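PDB 6MZO: inactive Zymogen C11 Protease from Parabacteroides distasonis, which is an inactive precursor of a clostripain-like cysteine protease, which once activated probably cleaves peptide bonds. Local coordinates for residues L51-Q65 and Q75-S87. Sequence-based numbering, arbitrary orientation.
Sequences LIYTDKQNEAPQLFQ and QIVLETYASNQNS
Leu51 and Leu78 meet methyl to methyl, CD1 to CD1 at 3.5 Å, their side chains crossing at about a right angle. On the same side of the sheet, Leu63 runs alongside Tyr81, CB 4.0 Å from ring atom CE2; helix 90-103 packs on Leu63 and Tyr81, and Tyr104 on Leu51 and Leu78, so apolar side chains suit this covered layer. On the other side, the Gln75 amide lies nearly parallel (9°) to the Phe64 ring, NE2 3.6 Å above its centre, while Ile52 CB takes the opposite face; the flat amide of a glutamine can lie along the ring while its chain stays extended. Strands 62-69 and 72-80 form an antiparallel hairpin at one margin of the mixed sheet, interrupted by a classic beta bulge: Leu78 and Glu79 both face Leu63, whose O accepts N-H from Glu79 and, weakly, Leu78. From strand 49-54, Tyr53, with CG anti to the backbone N (chi1 172°), extends its OH to Gln85 OE1 at 2.5 Å, approaching from above the amide plane. A phenylalanine at Tyr53 would probably leave Gln85 OE1 without this donor and its amide freer to turn. At the polar edge, Ser87, small enough to fit beside Asp55, donates a hydrogen bond from OG to Asp55 OD2 at 2.7 Å, and a water bridges OD2 to Ser87 N.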
ATOM      1  N   LEU A  51       9.857  -9.728  12.708  1.00 22.66           N
ATOM      2  CA  LEU A  51      11.144  -9.558  12.070  1.00 21.36           C
ATOM      3  C   LEU A  51      11.135  -8.219  11.344  1.00 23.69           C
ATOM      4  O   LEU A  51      10.113  -7.817  10.770  1.00 21.20           O
ATOM      5  CB  LEU A  51      11.368 -10.668  11.060  1.00 22.88           C
ATOM      6  CG  LEU A  51      11.837 -12.044  11.612  1.00 23.36           C
ATOM      7  CD1 LEU A  51      13.298 -11.850  12.060  1.00 30.32           C
ATOM      8  CD2 LEU A  51      10.996 -12.607  12.720  1.00 27.64           C
ATOM      9  N   ILE A  52      12.264  -7.505  11.412  1.00 22.30           N
ATOM     10  CA  ILE A  52      12.429  -6.172  10.760  1.00 22.67           C
ATOM     11  C   ILE A  52      13.635  -6.200   9.866  1.00 25.41           C
ATOM     12  O   ILE A  52      14.698  -6.751  10.262  1.00 25.65           O
ATOM     13  CB  ILE A  52      12.693  -5.059  11.795  1.00 24.54           C
ATOM     14  CG1 ILE A  52      11.796  -5.193  13.014  1.00 25.07           C
ATOM     15  CG2 ILE A  52      12.582  -3.657  11.184  1.00 24.60           C
ATOM     16  CD1 ILE A  52      10.289  -4.914  12.757  1.00 27.60           C
ATOM     17  N   TYR A  53      13.522  -5.582   8.697  1.00 24.83           N
ATOM     18  CA  TYR A  53      14.678  -5.393   7.810  1.00 27.07           C
ATOM     19  C   TYR A  53      14.828  -3.917   7.652  1.00 30.12           C
ATOM     20  O   TYR A  53      13.806  -3.198   7.348  1.00 26.99           O
ATOM     21  CB  TYR A  53      14.457  -6.041   6.452  1.00 27.29           C
ATOM     22  CG  TYR A  53      15.534  -5.724   5.444  1.00 29.65           C
ATOM     23  CD1 TYR A  53      16.672  -6.529   5.338  1.00 34.22           C
ATOM     24  CD2 TYR A  53      15.387  -4.644   4.550  1.00 30.92           C
ATOM     25  CE1 TYR A  53      17.669  -6.242   4.402  1.00 37.87           C
ATOM     26  CE2 TYR A  53      16.390  -4.335   3.646  1.00 34.58           C
ATOM     27  CZ  TYR A  53      17.505  -5.149   3.572  1.00 36.42           C
ATOM     28  OH  TYR A  53      18.438  -4.847   2.609  1.00 39.69           O
ATOM     29  N   THR A  54      16.035  -3.426   7.874  1.00 29.43           N
ATOM     30  CA  THR A  54      16.299  -2.027   7.579  1.00 32.44           C
ATOM     31  C   THR A  54      17.520  -1.868   6.713  1.00 38.07           C
ATOM     32  O   THR A  54      18.444  -2.721   6.720  1.00 34.48           O
ATOM     33  CB  THR A  54      16.527  -1.184   8.848  1.00 31.32           C
ATOM     34  OG1 THR A  54      17.718  -1.645   9.511  1.00 33.37           O
ATOM     35  CG2 THR A  54      15.340  -1.247   9.832  1.00 28.55           C
ATOM     36  N   ASP A  55      17.573  -0.728   6.007  1.00 34.72           N
ATOM     37  CA  ASP A  55      18.757  -0.345   5.203  1.00 37.77           C
ATOM     38  C   ASP A  55      18.994   1.154   5.358  1.00 49.29           C
ATOM     39  O   ASP A  55      18.871   1.931   4.421  1.00 52.88           O
ATOM     40  CB  ASP A  55      18.538  -0.741   3.742  1.00 44.17           C
ATOM     41  CG  ASP A  55      19.696  -0.333   2.826  1.00 49.45           C
ATOM     42  OD1 ASP A  55      20.876  -0.350   3.237  1.00 48.56           O
ATOM     43  OD2 ASP A  55      19.394  -0.011   1.675  1.00 53.35           O
ATOM     44  N   LYS A  56      19.368   1.585   6.543  1.00 45.34           N
ATOM     45  CA  LYS A  56      19.461   3.008   6.774  1.00 42.99           C
ATOM     46  C   LYS A  56      20.748   3.565   6.198  1.00 50.82           C
ATOM     47  O   LYS A  56      21.773   2.871   6.085  1.00 56.09           O
ATOM     48  CB  LYS A  56      19.408   3.312   8.264  1.00 43.03           C
ATOM     49  CG  LYS A  56      18.043   2.972   8.897  1.00 43.99           C
ATOM     50  CD  LYS A  56      17.853   3.682  10.217  1.00 52.21           C
ATOM     51  CE  LYS A  56      18.387   2.866  11.382  1.00 59.58           C
ATOM     52  NZ  LYS A  56      18.111   3.518  12.702  1.00 62.90           N
ATOM     53  N   GLN A  57      20.696   4.840   5.868  1.00 49.77           N
ATOM     54  CA  GLN A  57      21.908   5.490   5.417  1.00 57.12           C
ATOM     55  C   GLN A  57      22.923   5.517   6.568  1.00 62.27           C
ATOM     56  O   GLN A  57      22.556   5.691   7.739  1.00 63.93           O
ATOM     57  CB  GLN A  57      21.598   6.867   4.903  1.00 67.38           C
ATOM     58  CG  GLN A  57      21.071   7.827   5.923  1.00 72.59           C
ATOM     59  CD  GLN A  57      21.055   9.234   5.352  1.00 79.18           C
ATOM     60  OE1 GLN A  57      21.541   9.454   4.247  1.00 80.60           O
ATOM     61  NE2 GLN A  57      20.491  10.185   6.094  1.00 81.33           N
ATOM     62  N   ASN A  58      24.190   5.285   6.229  1.00 65.27           N
ATOM     63  CA  ASN A  58      25.268   5.153   7.208  1.00 69.41           C
ATOM     64  C   ASN A  58      25.051   3.983   8.141  1.00 66.45           C
ATOM     65  O   ASN A  58      25.434   4.019   9.309  1.00 69.04           O
ATOM     66  CB  ASN A  58      25.446   6.446   8.013  1.00 73.74           C
ATOM     67  CG  ASN A  58      25.910   7.608   7.149  1.00 78.69           C
ATOM     68  OD1 ASN A  58      25.405   8.733   7.262  1.00 79.33           O
ATOM     69  ND2 ASN A  58      26.864   7.336   6.263  1.00 80.92           N
ATOM     70  N   GLU A  59      24.427   2.933   7.619  1.00 57.86           N
ATOM     71  CA  GLU A  59      24.230   1.725   8.371  1.00 54.32           C
ATOM     72  C   GLU A  59      24.192   0.611   7.339  1.00 55.09           C
ATOM     73  O   GLU A  59      23.673   0.816   6.227  1.00 58.74           O
ATOM     74  CB  GLU A  59      22.916   1.807   9.170  1.00 51.00           C
ATOM     75  CG  GLU A  59      22.822   0.944  10.376  1.00 57.41           C
ATOM     76  CD  GLU A  59      21.458   1.079  11.042  1.00 60.29           C
ATOM     77  OE1 GLU A  59      21.282   2.020  11.850  1.00 66.92           O
ATOM     78  OE2 GLU A  59      20.575   0.264  10.718  1.00 51.16           O
ATOM     79  N   ALA A  60      24.716  -0.560   7.692  1.00 51.70           N
ATOM     80  CA  ALA A  60      24.578  -1.737   6.832  1.00 52.42           C
ATOM     81  C   ALA A  60      23.117  -2.236   6.891  1.00 44.65           C
ATOM     82  O   ALA A  60      22.458  -2.053   7.927  1.00 42.23           O
ATOM     83  CB  ALA A  60      25.518  -2.836   7.252  1.00 56.96           C
ATOM     84  N   PRO A  61      22.639  -2.877   5.801  1.00 43.34           N
ATOM     85  CA  PRO A  61      21.318  -3.533   5.851  1.00 41.57           C
ATOM     86  C   PRO A  61      21.335  -4.686   6.844  1.00 43.07           C
ATOM     87  O   PRO A  61      22.333  -5.438   6.921  1.00 40.83           O
ATOM     88  CB  PRO A  61      21.116  -4.057   4.429  1.00 44.00           C
ATOM     89  CG  PRO A  61      22.113  -3.252   3.567  1.00 48.76           C
ATOM     90  CD  PRO A  61      23.289  -3.039   4.477  1.00 46.89           C
ATOM     91  N   GLN A  62      20.233  -4.847   7.556  1.00 39.10           N
ATOM     92  CA  GLN A  62      20.214  -5.872   8.594  1.00 37.96           C
ATOM     93  C   GLN A  62      18.817  -6.407   8.804  1.00 37.36           C
ATOM     94  O   GLN A  62      17.832  -5.658   8.638  1.00 34.83           O
ATOM     95  CB  GLN A  62      20.763  -5.323   9.886  1.00 44.57           C
ATOM     96  CG  GLN A  62      20.270  -4.007  10.300  1.00 49.71           C
ATOM     97  CD  GLN A  62      20.826  -3.604  11.662  1.00 62.07           C
ATOM     98  OE1 GLN A  62      21.890  -4.059  12.072  1.00 65.72           O
ATOM     99  NE2 GLN A  62      20.080  -2.769  12.384  1.00 66.02           N
ATOM    100  N   LEU A  63      18.759  -7.702   9.147  1.00 32.37           N
ATOM    101  CA  LEU A  63      17.516  -8.380   9.505  1.00 31.75           C
ATOM    102  C   LEU A  63      17.586  -8.671  10.993  1.00 33.43           C
ATOM    103  O   LEU A  63      18.580  -9.271  11.454  1.00 33.88           O
ATOM    104  CB  LEU A  63      17.371  -9.668   8.668  1.00 33.03           C
ATOM    105  CG  LEU A  63      16.185 -10.567   8.965  1.00 32.74           C
ATOM    106  CD1 LEU A  63      14.898  -9.845   8.586  1.00 29.13           C
ATOM    107  CD2 LEU A  63      16.349 -11.862   8.156  1.00 36.00           C
ATOM    108  N   PHE A  64      16.575  -8.240  11.765  1.00 29.96           N
ATOM    109  CA  PHE A  64      16.653  -8.483  13.213  1.00 29.94           C
ATOM    110  C   PHE A  64      15.262  -8.795  13.730  1.00 29.05           C
ATOM    111  O   PHE A  64      14.258  -8.405  13.163  1.00 25.33           O
ATOM    112  CB  PHE A  64      17.261  -7.293  13.987  1.00 28.36           C
ATOM    113  CG  PHE A  64      16.604  -5.913  13.692  1.00 27.50           C
ATOM    114  CD1 PHE A  64      17.058  -5.155  12.627  1.00 32.82           C
ATOM    115  CD2 PHE A  64      15.608  -5.413  14.538  1.00 27.30           C
ATOM    116  CE1 PHE A  64      16.514  -3.864  12.354  1.00 31.66           C
ATOM    117  CE2 PHE A  64      15.039  -4.137  14.299  1.00 30.38           C
ATOM    118  CZ  PHE A  64      15.510  -3.362  13.211  1.00 26.69           C
ATOM    119  N   GLN A  65      15.226  -9.510  14.827  1.00 28.45           N
ATOM    120  CA  GLN A  65      13.993  -9.834  15.523  1.00 24.46           C
ATOM    121  C   GLN A  65      13.817  -8.842  16.674  1.00 25.27           C
ATOM    122  O   GLN A  65      14.801  -8.378  17.331  1.00 25.98           O
ATOM    123  CB  GLN A  65      14.082 -11.299  16.015  1.00 25.88           C
ATOM    124  CG  GLN A  65      12.818 -11.646  16.859  1.00 24.80           C
ATOM    125  CD  GLN A  65      12.817 -13.113  17.325  1.00 25.65           C
ATOM    126  OE1 GLN A  65      13.889 -13.792  17.413  1.00 30.81           O
ATOM    127  NE2 GLN A  65      11.619 -13.611  17.630  1.00 29.67           N
ATOM    128  N   GLN A  75      16.308  -6.698  21.149  1.00 33.09           N
ATOM    129  CA  GLN A  75      16.592  -6.747  19.724  1.00 34.09           C
ATOM    130  C   GLN A  75      17.627  -7.803  19.420  1.00 36.63           C
ATOM    131  O   GLN A  75      18.672  -7.867  20.095  1.00 41.85           O
ATOM    132  CB  GLN A  75      17.035  -5.361  19.253  1.00 35.27           C
ATOM    133  CG  GLN A  75      17.416  -5.272  17.800  1.00 34.56           C
ATOM    134  CD  GLN A  75      17.368  -3.821  17.247  1.00 50.87           C
ATOM    135  OE1 GLN A  75      16.571  -2.959  17.692  1.00 45.70           O
ATOM    136  NE2 GLN A  75      18.216  -3.558  16.251  1.00 51.95           N
ATOM    137  N   ILE A  76      17.352  -8.689  18.471  1.00 29.19           N
ATOM    138  CA  ILE A  76      18.301  -9.744  18.141  1.00 35.79           C
ATOM    139  C   ILE A  76      18.699  -9.549  16.697  1.00 38.41           C
ATOM    140  O   ILE A  76      17.891  -9.920  15.807  1.00 32.95           O
ATOM    141  CB  ILE A  76      17.686 -11.179  18.332  1.00 42.36           C
ATOM    142  CG1 ILE A  76      17.319 -11.433  19.809  1.00 45.53           C
ATOM    143  CG2 ILE A  76      18.622 -12.294  17.883  1.00 39.97           C
ATOM    144  CD1 ILE A  76      16.380 -12.596  19.997  1.00 48.58           C
ATOM    145  N   VAL A  77      19.924  -9.000  16.462  1.00 39.66           N
ATOM    146  CA  VAL A  77      20.372  -8.658  15.088  1.00 41.86           C
ATOM    147  C   VAL A  77      20.820  -9.942  14.499  1.00 42.82           C
ATOM    148  O   VAL A  77      21.887 -10.467  14.924  1.00 44.39           O
ATOM    149  CB  VAL A  77      21.506  -7.584  15.015  1.00 44.05           C
ATOM    150  CG1 VAL A  77      22.044  -7.390  13.555  1.00 47.28           C
ATOM    151  CG2 VAL A  77      21.040  -6.218  15.546  1.00 47.81           C
ATOM    152  N   LEU A  78      19.989 -10.505  13.623  1.00 39.54           N
ATOM    153  CA  LEU A  78      20.226 -11.799  13.000  1.00 42.43           C
ATOM    154  C   LEU A  78      21.301 -11.823  11.930  1.00 43.62           C
ATOM    155  O   LEU A  78      22.277 -12.594  12.006  1.00 47.33           O
ATOM    156  CB  LEU A  78      18.968 -12.317  12.361  1.00 39.38           C
ATOM    157  CG  LEU A  78      17.846 -12.439  13.392  1.00 43.72           C
ATOM    158  CD1 LEU A  78      16.585 -12.915  12.711  1.00 41.81           C
ATOM    159  CD2 LEU A  78      18.242 -13.456  14.472  1.00 46.58           C
ATOM    160  N   GLU A  79      21.084 -11.038  10.888  1.00 41.39           N
ATOM    161  CA  GLU A  79      22.084 -11.016   9.842  1.00 45.17           C
ATOM    162  C   GLU A  79      22.390  -9.597   9.461  1.00 43.97           C
ATOM    163  O   GLU A  79      21.484  -8.749   9.396  1.00 44.80           O
ATOM    164  CB  GLU A  79      21.631 -11.826   8.643  1.00 47.11           C
ATOM    165  CG  GLU A  79      22.713 -11.903   7.570  1.00 59.23           C
ATOM    166  CD  GLU A  79      22.512 -13.064   6.635  1.00 69.23           C
ATOM    167  OE1 GLU A  79      21.362 -13.546   6.528  1.00 71.18           O
ATOM    168  OE2 GLU A  79      23.512 -13.503   6.022  1.00 75.33           O
ATOM    169  N   THR A  80      23.657  -9.327   9.191  1.00 41.97           N
ATOM    170  CA  THR A  80      24.040  -8.006   8.730  1.00 50.10           C
ATOM    171  C   THR A  80      24.600  -8.229   7.328  1.00 57.95           C
ATOM    172  O   THR A  80      25.530  -9.005   7.159  1.00 65.05           O
ATOM    173  CB  THR A  80      25.066  -7.365   9.658  1.00 52.44           C
ATOM    174  OG1 THR A  80      24.477  -7.104  10.924  1.00 49.81           O
ATOM    175  CG2 THR A  80      25.611  -6.056   9.094  1.00 57.15           C
ATOM    176  N   TYR A  81      24.008  -7.587   6.322  1.00 52.79           N
ATOM    177  CA  TYR A  81      24.305  -7.921   4.930  1.00 49.37           C
ATOM    178  C   TYR A  81      25.420  -7.039   4.383  1.00 51.14           C
ATOM    179  O   TYR A  81      25.765  -6.048   5.017  1.00 50.52           O
ATOM    180  CB  TYR A  81      23.035  -7.792   4.097  1.00 44.71           C
ATOM    181  CG  TYR A  81      22.017  -8.832   4.480  1.00 42.23           C
ATOM    182  CD1 TYR A  81      22.068 -10.103   3.919  1.00 47.65           C
ATOM    183  CD2 TYR A  81      20.995  -8.535   5.378  1.00 39.27           C
ATOM    184  CE1 TYR A  81      21.145 -11.067   4.263  1.00 48.01           C
ATOM    185  CE2 TYR A  81      20.073  -9.456   5.707  1.00 40.77           C
ATOM    186  CZ  TYR A  81      20.165 -10.749   5.156  1.00 46.52           C
ATOM    187  OH  TYR A  81      19.236 -11.740   5.467  1.00 49.29           O
ATOM    188  N   ALA A  82      26.021  -7.418   3.248  1.00 58.14           N
ATOM    189  CA  ALA A  82      27.048  -6.575   2.642  1.00 63.13           C
ATOM    190  C   ALA A  82      26.376  -5.297   2.144  1.00 66.04           C
ATOM    191  O   ALA A  82      25.162  -5.281   1.899  1.00 56.73           O
ATOM    192  CB  ALA A  82      27.763  -7.296   1.511  1.00 68.92           C
ATOM    193  N   SER A  83      27.130  -4.209   2.001  1.00 75.34           N
ATOM    194  CA  SER A  83      26.450  -2.949   1.704  1.00 80.58           C
ATOM    195  C   SER A  83      26.096  -2.848   0.215  1.00 77.25           C
ATOM    196  O   SER A  83      25.355  -1.944  -0.185  1.00 81.14           O
ATOM    197  CB  SER A  83      27.278  -1.737   2.138  1.00 88.78           C
ATOM    198  OG  SER A  83      26.616  -0.543   1.750  1.00 91.24           O
ATOM    199  N   ASN A  84      26.573  -3.789  -0.602  1.00 70.27           N
ATOM    200  CA  ASN A  84      26.122  -3.832  -2.005  1.00 67.10           C
ATOM    201  C   ASN A  84      24.771  -4.507  -2.182  1.00 60.23           C
ATOM    202  O   ASN A  84      24.305  -4.689  -3.309  1.00 59.84           O
ATOM    203  CB  ASN A  84      27.142  -4.530  -2.894  1.00 69.24           C
ATOM    204  CG  ASN A  84      27.310  -5.984  -2.547  1.00 70.99           C
ATOM    205  OD1 ASN A  84      26.893  -6.414  -1.481  1.00 69.07           O
ATOM    206  ND2 ASN A  84      28.006  -6.733  -3.403  1.00 75.54           N
ATOM    207  N   GLN A  85      24.150  -4.883  -1.069  1.00 54.42           N
ATOM    208  CA  GLN A  85      22.835  -5.417  -1.135  1.00 54.88           C
ATOM    209  C   GLN A  85      21.935  -4.237  -1.447  1.00 54.41           C
ATOM    210  O   GLN A  85      21.912  -3.246  -0.708  1.00 53.92           O
ATOM    211  CB  GLN A  85      22.459  -6.097   0.175  1.00 51.65           C
ATOM    212  CG  GLN A  85      21.064  -6.677   0.090  1.00 52.71           C
ATOM    213  CD  GLN A  85      20.541  -7.256   1.384  1.00 55.66           C
ATOM    214  OE1 GLN A  85      20.296  -6.536   2.339  1.00 55.95           O
ATOM    215  NE2 GLN A  85      20.326  -8.562   1.397  1.00 57.10           N
ATOM    216  N   ASN A  86      21.207  -4.324  -2.548  1.00 53.19           N
ATOM    217  CA  ASN A  86      20.243  -3.278  -2.896  1.00 50.99           C
ATOM    218  C   ASN A  86      18.871  -3.542  -2.304  1.00 47.72           C
ATOM    219  O   ASN A  86      18.154  -4.437  -2.748  1.00 47.70           O
ATOM    220  CB  ASN A  86      20.129  -3.155  -4.405  1.00 53.58           C
ATOM    221  CG  ASN A  86      19.169  -2.074  -4.831  1.00 57.39           C
ATOM    222  OD1 ASN A  86      18.697  -1.277  -4.023  1.00 54.96           O
ATOM    223  ND2 ASN A  86      18.898  -2.021  -6.132  1.00 64.57           N
ATOM    224  N   SER A  87      18.489  -2.747  -1.315  1.00 45.16           N
ATOM    225  CA  SER A  87      17.243  -3.022  -0.636  1.00 44.41           C
ATOM    226  C   SER A  87      16.031  -2.626  -1.477  1.00 42.06           C
ATOM    227  O   SER A  87      14.937  -3.082  -1.199  1.00 40.44           O
ATOM    228  CB  SER A  87      17.203  -2.303   0.710  1.00 50.39           C
ATOM    229  OG  SER A  87      17.160  -0.894   0.524  1.00 58.12           O
TER
HETATM  230  O   HOH W   1      19.951  -0.576  -1.234  1.00 59.65           O